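Local coordinates for possible transcriptional regulator, ArsR family protein (Rhodococcus sp., PDB 2OQG), which probably binds DNA through a winged helix-turn-helix domain and regulates transcription, at the interface of chains A and B. Coordinates in Å, arbitrary orientation; residue numbers count along the deposited sequence, not the author numbering. Chains: chain A/B, Possible transcriptional regulator, ArsR family protein.

The interface of chains A and B. Residues chain A 8, 15; chain B 18-21.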
ATOM      1  N   TYR A   8      19.846  20.977 -15.472  1.00 16.93           N
ATOM      2  CA  TYR A   8      20.344  19.697 -16.010  1.00 17.65           C
ATOM      3  C   TYR A   8      20.742  18.819 -14.844  1.00 17.25           C
ATOM      4  O   TYR A   8      20.382  17.649 -14.792  1.00 17.45           O
ATOM      5  CB  TYR A   8      21.539  19.883 -16.974  1.00 17.20           C
ATOM      6  CG  TYR A   8      22.217  18.569 -17.277  1.00 17.11           C
ATOM      7  CD1 TYR A   8      21.755  17.709 -18.282  1.00 14.30           C
ATOM      8  CD2 TYR A   8      23.309  18.170 -16.536  1.00 16.53           C
ATOM      9  CE1 TYR A   8      22.370  16.486 -18.509  1.00 14.88           C
ATOM     10  CE2 TYR A   8      23.916  16.983 -16.731  1.00 16.15           C
ATOM     11  CZ  TYR A   8      23.474  16.130 -17.731  1.00 17.67           C
ATOM     12  OH  TYR A   8      24.123  14.911 -17.927  1.00 20.42           O
ATOM     13  N   PHE A  15      16.445  12.064 -16.805  1.00  9.23           N
ATOM     14  CA  PHE A  15      16.706  11.889 -18.227  1.00  9.43           C
ATOM     15  C   PHE A  15      17.363  10.526 -18.459  1.00 10.31           C
ATOM     16  O   PHE A  15      16.988   9.790 -19.380  1.00 11.03           O
ATOM     17  CB  PHE A  15      17.630  12.947 -18.799  1.00 10.15           C
ATOM     18  CG  PHE A  15      17.133  14.370 -18.683  1.00 10.01           C
ATOM     19  CD1 PHE A  15      15.765  14.667 -18.564  1.00 10.50           C
ATOM     20  CD2 PHE A  15      18.042  15.462 -18.800  1.00 12.40           C
ATOM     21  CE1 PHE A  15      15.310  16.007 -18.592  1.00 11.57           C
ATOM     22  CE2 PHE A  15      17.605  16.801 -18.741  1.00 11.44           C
ATOM     23  CZ  PHE A  15      16.199  17.051 -18.652  1.00 10.67           C
TER
ATOM     24  N   LEU B  18      19.165  14.203 -24.311  1.00 11.58           N
ATOM     25  CA  LEU B  18      19.203  15.219 -23.227  1.00 13.42           C
ATOM     26  C   LEU B  18      20.098  14.825 -22.047  1.00 13.84           C
ATOM     27  O   LEU B  18      20.562  15.678 -21.253  1.00 14.70           O
ATOM     28  CB  LEU B  18      17.806  15.503 -22.732  1.00 11.60           C
ATOM     29  CG  LEU B  18      16.798  16.098 -23.690  1.00 10.67           C
ATOM     30  CD1 LEU B  18      15.469  16.173 -22.957  1.00 13.05           C
ATOM     31  CD2 LEU B  18      17.320  17.478 -24.191  1.00 13.42           C
ATOM     32  N   SER B  19      20.352  13.523 -21.921  1.00 14.10           N
ATOM     33  CA  SER B  19      21.034  12.968 -20.713  1.00 17.00           C
ATOM     34  C   SER B  19      22.519  13.349 -20.643  1.00 18.28           C
ATOM     35  O   SER B  19      23.178  13.242 -19.563  1.00 21.15           O
ATOM     36  CB  SER B  19      20.788  11.455 -20.614  1.00 16.40           C
ATOM     37  OG  SER B  19      21.447  10.810 -21.679  1.00 23.74           O
ATOM     38  N   ASP B  20      23.025  13.909 -21.736  1.00 18.52           N
ATOM     39  CA  ASP B  20      24.482  14.221 -21.879  1.00 19.78           C
ATOM     40  C   ASP B  20      24.734  15.686 -21.617  1.00 20.36           C
ATOM     41  O   ASP B  20      24.134  16.527 -22.256  1.00 19.87           O
ATOM     42  CB  ASP B  20      24.926  13.885 -23.296  1.00 20.85           C
ATOM     43  CG  ASP B  20      26.410  14.157 -23.540  1.00 23.43           C
ATOM     44  OD1 ASP B  20      26.766  15.300 -23.899  1.00 26.20           O
ATOM     45  OD2 ASP B  20      27.226  13.225 -23.420  1.00 26.80           O
ATOM     46  N   GLU B  21      25.635  16.010 -20.686  0.50 20.85           N
ATOM     47  CA  GLU B  21      25.843  17.420 -20.371  0.50 21.15           C
ATOM     48  C   GLU B  21      26.352  18.235 -21.580  0.50 20.34           C
ATOM     49  O   GLU B  21      25.959  19.378 -21.750  0.50 20.78           O
ATOM     50  CB  GLU B  21      26.748  17.608 -19.132  0.50 22.13           C
ATOM     51  CG  GLU B  21      26.535  18.915 -18.403  0.50 24.40           C
ATOM     52  CD  GLU B  21      27.167  20.105 -19.094  0.50 29.15           C
ATOM     53  OE1 GLU B  21      28.374  20.021 -19.428  0.50 32.44           O
ATOM     54  OE2 GLU B  21      26.463  21.125 -19.290  0.50 29.87           O
TER
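A:Phe15 lays one face of its ring against B:Leu18, whose CB stands 4.0 Å above the ring plane and displaced toward the rim, an off-centre cap and not a centred stack. The methylene CB of A:Phe15 meets the backbone CA of B:Ser19 at 3.9 Å, so ring and stem both rest on the turn that ends helix 7-18 of chain B. Beside it, the ring of A:Tyr8 packs a face on B:Glu21: CA of that residue lies above the plane near the rim, and its aliphatic stem supplies the packing, with CB and CG of B:Glu21 at 3.8 and 3.7 Å from ring atom CE2 of A:Tyr8. The B:Glu21 chain bends at chi2, and its carboxylate plane is steeply turned from the ring. In-plane at the edge of the tyrosine ring sits the carbonyl O of B:Leu18, 3.4 Å from CE1 of A:Tyr8. With CG anti to the backbone N (chi1 168°), A:Tyr8 extends from helix 5-17 and delivers its phenol OH to the carbonyl O of B:Ser19, a short hydrogen bond of 2.5 Å. The donor lies 43° out of the carbonyl plane, away from the lone-pair directions, with a C=O...donor angle of 134°. A phenylalanine in place of A:Tyr8 would lack the hydroxyl and would probably leave the B:Ser19 carbonyl without this partner across the interface. The patch hides 155 Å² and is repeated with the chains exchanged by the two-fold; it ties the first helix of one subunit to the junction between helices 7-18 and 21-32 of the other, probably helping to hold together the dimer typical of ArsR-family regulators.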